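PDB 6M1T: glutathione S-transferase from Sphingobium chungbukense, which is a beta-class glutathione S-transferase that binds glutathione and probably transfers it to electrophilic compounds in detoxification. Local coordinates for the interface of chains A and B. Sequence-based numbering; all coordinates share one arbitrary frame. Chains: chain A/B, Glutathione S-transferase.

Contact 1: the interface of chains A and B. Residues chain A 92-93, 95-97, 99-100; chain B 63-65, 68.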
ATOM      1  N   TYR A  92      -0.796  -3.174 -13.620  1.00 19.05           N
ATOM      2  CA  TYR A  92      -1.766  -2.877 -12.519  1.00 19.72           C
ATOM      3  C   TYR A  92      -1.771  -4.055 -11.559  1.00 19.10           C
ATOM      4  O   TYR A  92      -1.902  -3.804 -10.348  1.00 17.41           O
ATOM      5  CB  TYR A  92      -3.153  -2.527 -13.045  1.00 18.60           C
ATOM      6  CG  TYR A  92      -3.089  -1.330 -13.933  1.00 19.60           C
ATOM      7  CD1 TYR A  92      -3.128  -0.060 -13.400  1.00 17.71           C
ATOM      8  CD2 TYR A  92      -2.920  -1.481 -15.299  1.00 19.13           C
ATOM      9  CE1 TYR A  92      -3.033   1.058 -14.200  1.00 19.34           C
ATOM     10  CE2 TYR A  92      -2.821  -0.377 -16.116  1.00 19.51           C
ATOM     11  CZ  TYR A  92      -2.893   0.882 -15.574  1.00 19.85           C
ATOM     12  OH  TYR A  92      -2.774   1.939 -16.383  1.00 20.12           O
ATOM     13  N   ARG A  93      -1.622  -5.291 -12.051  1.00 20.71           N
ATOM     14  CA  ARG A  93      -1.607  -6.489 -11.176  1.00 20.63           C
ATOM     15  C   ARG A  93      -0.352  -6.429 -10.297  1.00 20.07           C
ATOM     16  O   ARG A  93      -0.452  -6.835  -9.135  1.00 16.11           O
ATOM     17  CB  ARG A  93      -1.666  -7.804 -11.957  1.00 25.04           C
ATOM     18  CG  ARG A  93      -2.905  -7.878 -12.838  1.00 30.90           C
ATOM     19  CD  ARG A  93      -3.362  -9.278 -13.229  1.00 34.87           C
ATOM     20  NE  ARG A  93      -4.257 -10.004 -12.331  1.00 39.48           N
ATOM     21  CZ  ARG A  93      -5.252  -9.498 -11.582  1.00 49.41           C
ATOM     22  NH1 ARG A  93      -5.966 -10.303 -10.815  1.00 50.57           N
ATOM     23  NH2 ARG A  93      -5.537  -8.209 -11.556  1.00 52.37           N
ATOM     24  N   ILE A  95       1.214  -3.508  -9.274  1.00 15.34           N
ATOM     25  CA  ILE A  95       0.936  -2.452  -8.258  1.00 17.97           C
ATOM     26  C   ILE A  95      -0.005  -3.019  -7.176  1.00 15.51           C
ATOM     27  O   ILE A  95       0.166  -2.699  -5.936  1.00 13.17           O
ATOM     28  CB  ILE A  95       0.399  -1.212  -8.972  1.00 19.06           C
ATOM     29  CG1 ILE A  95       1.446  -0.630  -9.922  1.00 20.38           C
ATOM     30  CG2 ILE A  95      -0.091  -0.161  -7.984  1.00 19.02           C
ATOM     31  CD1 ILE A  95       0.901   0.459 -10.819  1.00 22.94           C
ATOM     32  N   SER A  96      -0.977  -3.828  -7.587  1.00 13.89           N
ATOM     33  CA  SER A  96      -1.929  -4.547  -6.702  1.00 14.47           C
ATOM     34  C   SER A  96      -1.139  -5.404  -5.722  1.00 15.06           C
ATOM     35  O   SER A  96      -1.337  -5.296  -4.469  1.00 12.64           O
ATOM     36  CB  SER A  96      -2.916  -5.390  -7.506  1.00 14.76           C
ATOM     37  OG  SER A  96      -3.829  -6.062  -6.661  1.00 14.95           O
ATOM     38  N   ARG A  97      -0.224  -6.218  -6.246  1.00 13.70           N
ATOM     39  CA  ARG A  97       0.561  -7.101  -5.364  1.00 15.49           C
ATOM     40  C   ARG A  97       1.420  -6.226  -4.426  1.00 12.01           C
ATOM     41  O   ARG A  97       1.552  -6.607  -3.256  1.00 12.74           O
ATOM     42  CB  ARG A  97       1.346  -8.148  -6.170  1.00 17.51           C
ATOM     43  CG  ARG A  97       0.521  -9.316  -6.729  1.00 21.34           C
ATOM     44  CD  ARG A  97      -0.476  -9.999  -5.789  1.00 24.39           C
ATOM     45  NE  ARG A  97      -1.717  -9.222  -5.697  1.00 28.78           N
ATOM     46  CZ  ARG A  97      -2.643  -9.283  -4.723  1.00 29.80           C
ATOM     47  NH1 ARG A  97      -3.676  -8.476  -4.802  1.00 29.07           N
ATOM     48  NH2 ARG A  97      -2.573 -10.130  -3.708  1.00 30.98           N
ATOM     49  N   SER A  99       0.808  -3.227  -3.259  1.00 12.89           N
ATOM     50  CA  SER A  99      -0.124  -2.579  -2.282  1.00 13.89           C
ATOM     51  C   SER A  99      -0.559  -3.633  -1.260  1.00 11.71           C
ATOM     52  O   SER A  99      -0.582  -3.328  -0.051  1.00  9.31           O
ATOM     53  CB  SER A  99      -1.320  -1.809  -2.931  1.00 16.65           C
ATOM     54  OG  SER A  99      -2.137  -1.733  -1.753  0.50 23.79           O
ATOM     55  N   PHE A 100      -0.823  -4.876  -1.680  1.00 10.29           N
ATOM     56  CA  PHE A 100      -1.203  -5.941  -0.740  1.00 11.33           C
ATOM     57  C   PHE A 100      -0.041  -6.233   0.231  1.00 11.48           C
ATOM     58  O   PHE A 100      -0.260  -6.402   1.466  1.00 11.81           O
ATOM     59  CB  PHE A 100      -1.587  -7.226  -1.474  1.00 11.48           C
ATOM     60  CG  PHE A 100      -1.758  -8.367  -0.538  1.00 13.29           C
ATOM     61  CD1 PHE A 100      -2.956  -8.582   0.121  1.00 13.85           C
ATOM     62  CD2 PHE A 100      -0.719  -9.262  -0.351  1.00 14.33           C
ATOM     63  CE1 PHE A 100      -3.114  -9.665   0.980  1.00 15.74           C
ATOM     64  CE2 PHE A 100      -0.868 -10.327   0.522  1.00 14.01           C
ATOM     65  CZ  PHE A 100      -2.067 -10.546   1.172  1.00 15.70           C
TER
ATOM     66  N   LEU B  63      -9.296  -6.544 -10.515  1.00 20.02           N
ATOM     67  CA  LEU B  63      -8.230  -5.786  -9.788  1.00 19.55           C
ATOM     68  C   LEU B  63      -8.697  -5.580  -8.351  1.00 17.68           C
ATOM     69  O   LEU B  63      -9.866  -5.204  -8.157  1.00 17.94           O
ATOM     70  CB  LEU B  63      -7.999  -4.411 -10.410  1.00 20.72           C
ATOM     71  CG  LEU B  63      -7.327  -4.346 -11.777  1.00 23.35           C
ATOM     72  CD1 LEU B  63      -7.023  -2.888 -12.119  1.00 23.85           C
ATOM     73  CD2 LEU B  63      -6.067  -5.189 -11.803  1.00 25.13           C
ATOM     74  N   THR B  64      -7.801  -5.811  -7.404  1.00 17.62           N
ATOM     75  CA  THR B  64      -7.975  -5.400  -6.006  1.00 16.96           C
ATOM     76  C   THR B  64      -6.909  -4.366  -5.615  1.00 15.92           C
ATOM     77  O   THR B  64      -5.896  -4.221  -6.352  1.00 15.37           O
ATOM     78  CB  THR B  64      -7.966  -6.630  -5.104  1.00 17.25           C
ATOM     79  OG1 THR B  64      -6.690  -7.270  -5.197  1.00 18.21           O
ATOM     80  CG2 THR B  64      -9.082  -7.592  -5.450  1.00 17.10           C
ATOM     81  N   GLU B  65      -7.099  -3.777  -4.419  1.00 15.19           N
ATOM     82  CA  GLU B  65      -6.162  -2.814  -3.777  1.00 14.37           C
ATOM     83  C   GLU B  65      -6.433  -1.438  -4.365  1.00 14.14           C
ATOM     84  O   GLU B  65      -6.216  -1.204  -5.603  1.00 14.65           O
ATOM     85  CB  GLU B  65      -4.698  -3.233  -3.970  1.00 15.23           C
ATOM     86  CG  GLU B  65      -4.322  -4.516  -3.277  1.00 15.48           C
ATOM     87  CD  GLU B  65      -4.465  -4.549  -1.761  1.00 16.18           C
ATOM     88  OE1 GLU B  65      -4.865  -5.624  -1.243  1.00 15.44           O
ATOM     89  OE2 GLU B  65      -4.144  -3.520  -1.079  1.00 13.54           O
ATOM     90  N   ALA B  68      -4.057   0.407  -6.917  1.00 13.39           N
ATOM     91  CA  ALA B  68      -4.033  -0.209  -8.268  1.00 13.66           C
ATOM     92  C   ALA B  68      -5.321   0.178  -9.002  1.00 15.83           C
ATOM     93  O   ALA B  68      -5.253   0.587 -10.177  1.00 15.55           O
ATOM     94  CB  ALA B  68      -3.873  -1.675  -8.159  1.00 14.18           C
TER
HETATM   95  O   HOH W   1      -5.699  -7.493  -2.709  1.00 21.47           O
HETATM   96  O   HOH W   2      -5.573  -7.429  -8.446  1.00 26.67           O
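B:Glu65 reaches across to helix 89-108 of chain A: its CG, anti to the carbonyl carbon (chi1 -66°), lies beside the carbonyl oxygen of A:Ser96, and a bend at chi2 turns the carboxylate toward A:Ser99 and A:Phe100. The hydroxyl OG of A:Ser99 donates to B:Glu65 OE2 over 2.8 Å, on the anti side of that oxygen and tilted somewhat from the carboxylate plane. The other oxygen, OE1, lies at the rim of the A:Phe100 ring, whose plane is turned 80° from the carboxylate. A water joins B:Glu65 OE1 to B:Thr64 OG1 and A:Arg97 NH1. B:Ala68, on helix 66-76, sets its methyl CB against the backbone of A:Tyr92 and A:Ser96, 3.8 Å from A:Ser96 CA. A:Ile95 CG2 flanks it at 4.0 Å from B:Ala68 CA. A:Ser96 points its hydroxyl across with OG anti to the backbone N (chi1 -179°) and donates to the carbonyl B:Thr64 O at 2.8 Å, from well above the carbonyl plane. A:Ser96 OG, lying in the guanidinium plane of A:Arg97, also accepts from A:Arg97 NH1 at 3.1 Å, and a second water ties it to B:Thr64 N. B:Glu65 also belongs to the glutathione pocket of its own subunit. The patch thus fastens one subunit's long helix to the glutathione-binding domain of the other, and may help steady the edge of that pocket.

Contact 2: the interface of chains A and B. Residues chain A 71-72, 75, 91; chain B 86, 92.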
ATOM      1  N   LEU A  71       9.041   0.323  -7.927  1.00 14.52           N
ATOM      2  CA  LEU A  71       8.662   0.640  -9.340  1.00 17.45           C
ATOM      3  C   LEU A  71       9.690   1.570  -9.988  1.00 15.30           C
ATOM      4  O   LEU A  71      10.062   1.307 -11.143  1.00 14.89           O
ATOM      5  CB  LEU A  71       7.279   1.289  -9.405  1.00 19.07           C
ATOM      6  CG  LEU A  71       6.117   0.497 -10.005  1.00 27.59           C
ATOM      7  CD1 LEU A  71       6.510  -0.709 -10.847  1.00 25.61           C
ATOM      8  CD2 LEU A  71       5.167   0.083  -8.893  1.00 29.58           C
ATOM      9  N   TYR A  72      10.096   2.646  -9.300  1.00 14.84           N
ATOM     10  CA  TYR A  72      11.123   3.589  -9.767  1.00 14.29           C
ATOM     11  C   TYR A  72      12.350   2.786 -10.213  1.00 13.15           C
ATOM     12  O   TYR A  72      12.929   3.018 -11.331  1.00 12.74           O
ATOM     13  CB  TYR A  72      11.489   4.629  -8.699  1.00 14.50           C
ATOM     14  CG  TYR A  72      12.546   5.567  -9.193  1.00 16.73           C
ATOM     15  CD1 TYR A  72      12.220   6.666  -9.981  1.00 18.87           C
ATOM     16  CD2 TYR A  72      13.887   5.296  -8.979  1.00 17.22           C
ATOM     17  CE1 TYR A  72      13.206   7.491 -10.499  1.00 19.16           C
ATOM     18  CE2 TYR A  72      14.878   6.101  -9.495  1.00 18.00           C
ATOM     19  CZ  TYR A  72      14.535   7.215 -10.231  1.00 20.12           C
ATOM     20  OH  TYR A  72      15.525   7.995 -10.728  1.00 20.12           O
ATOM     21  N   ASP A  75      11.908   0.570 -13.309  1.00 17.06           N
ATOM     22  CA  ASP A  75      11.645   1.370 -14.532  1.00 19.92           C
ATOM     23  C   ASP A  75      12.957   1.963 -15.077  1.00 20.07           C
ATOM     24  O   ASP A  75      13.012   2.248 -16.261  1.00 17.60           O
ATOM     25  CB  ASP A  75      10.576   2.441 -14.283  1.00 19.33           C
ATOM     26  CG  ASP A  75       9.165   1.879 -14.165  1.00 21.09           C
ATOM     27  OD1 ASP A  75       9.013   0.665 -14.427  1.00 18.77           O
ATOM     28  OD2 ASP A  75       8.209   2.671 -13.801  1.00 18.08           O
ATOM     29  N   ARG A  91       0.885  -4.584 -15.350  1.00 18.73           N
ATOM     30  CA  ARG A  91       1.460  -3.454 -14.580  1.00 21.59           C
ATOM     31  C   ARG A  91       0.515  -3.113 -13.410  1.00 20.46           C
ATOM     32  O   ARG A  91       1.016  -2.792 -12.313  1.00 18.98           O
ATOM     33  CB  ARG A  91       1.636  -2.233 -15.471  1.00 22.53           C
ATOM     34  CG  ARG A  91       2.280  -1.056 -14.768  1.00 24.87           C
ATOM     35  CD  ARG A  91       3.425  -0.498 -15.552  1.00 25.19           C
ATOM     36  NE  ARG A  91       3.976   0.718 -14.987  1.00 26.82           N
ATOM     37  CZ  ARG A  91       5.236   0.867 -14.569  1.00 27.38           C
ATOM     38  NH1 ARG A  91       6.078  -0.153 -14.619  1.00 26.94           N
ATOM     39  NH2 ARG A  91       5.632   2.043 -14.107  1.00 26.66           N
TER
ATOM     40  N   ASP B  86       2.472   7.728 -16.756  1.00 28.09           N
ATOM     41  CA  ASP B  86       3.314   6.666 -16.139  1.00 28.23           C
ATOM     42  C   ASP B  86       4.779   6.957 -16.541  1.00 30.44           C
ATOM     43  O   ASP B  86       5.028   7.476 -17.645  1.00 24.62           O
ATOM     44  CB  ASP B  86       2.779   5.264 -16.488  1.00 28.17           C
ATOM     45  CG  ASP B  86       3.078   4.142 -15.482  1.00 26.19           C
ATOM     46  OD1 ASP B  86       3.790   4.410 -14.491  1.00 26.63           O
ATOM     47  OD2 ASP B  86       2.592   2.977 -15.694  1.00 28.86           O
ATOM     48  N   TYR B  92       5.625   8.536  -9.753  1.00 15.80           N
ATOM     49  CA  TYR B  92       6.210   7.855  -8.551  1.00 15.24           C
ATOM     50  C   TYR B  92       5.881   8.602  -7.239  1.00 15.19           C
ATOM     51  O   TYR B  92       5.583   7.907  -6.255  1.00 15.05           O
ATOM     52  CB  TYR B  92       7.716   7.652  -8.717  1.00 14.30           C
ATOM     53  CG  TYR B  92       8.048   6.927  -9.984  1.00 16.17           C
ATOM     54  CD1 TYR B  92       7.814   5.571 -10.108  1.00 15.80           C
ATOM     55  CD2 TYR B  92       8.594   7.602 -11.067  1.00 17.55           C
ATOM     56  CE1 TYR B  92       8.076   4.895 -11.281  1.00 16.90           C
ATOM     57  CE2 TYR B  92       8.901   6.929 -12.239  1.00 17.56           C
ATOM     58  CZ  TYR B  92       8.616   5.587 -12.357  1.00 17.62           C
ATOM     59  OH  TYR B  92       8.895   4.902 -13.492  1.00 17.43           O
TER
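A polar subunit interface with an aromatic flank, this patch of the glutathione S-transferase dimer ties chain A to chain B through A:Arg91 and B:Asp86, while B:Tyr92 lies against helix 66-75 of chain A. The family's thioredoxin-like N-terminal domain supplies A:Tyr72 and A:Asp75; A:Arg91 and B:Tyr92 come from equivalent helices, 89-108, of the two subunits. A:Arg91 meets B:Asp86 tip to tip, side-on: NE forms a salt bridge with OD2 at 2.7 Å, and NH2 donates to OD1 at 3.0 Å. The pairing is not flat, because the guanidinium and carboxylate planes are turned 50° apart and NH2 comes to OD1 from above the carboxylate plane. A:Arg91 grips A:Asp75 of its own chain end-on, NH1 to OD1 at 3.1 Å and NH2 to OD2 at 2.7 Å, both on syn lone pairs. NH2 therefore serves both acids, and together these bonds would hold the guanidinium against rotation. Its positive charge would probably ease the repulsion between A:Asp75 OD2 and B:Asp86 OD1, which lie 4.8 Å apart. An alanine in place of A:Arg91 would probably leave both carboxylates without their cationic mate and set B:Asp86 free to turn. B:Tyr92 swings its ring toward chain A with CG anti to its own carbonyl carbon (chi1 -54°). The ring edge of A:Tyr72 points at the face of B:Tyr92, its CD1 lying 3.9 Å from B:Tyr92 CD2, with the planes 82° apart. B:Tyr92 CE1 also packs against the backbone of A:Tyr72, 3.6 Å from its CA. Beyond this, the phenol OH points toward the carboxylate of A:Asp75, but their modelled separation is too short to be reliable and any bond between them remains doubtful.

About 13 Å separates the C-alpha centres of contact 1 and contact 2 in the same two-fold dimer interface. Both draw on helix 89-108 and on the helix beginning at residue 66, with the chains exchanging roles: contact 1 sets the long helix of chain A against B:Ala68, whereas contact 2 sets B:Tyr92 against the corresponding helix of chain A. Tyr92 takes part in both, as A:Tyr92 in the first and B:Tyr92 in the second. Since symmetry gives each contact a twin, this pattern joins the N-terminal domain of each subunit to the long helix of its partner, probably fixing their relative position.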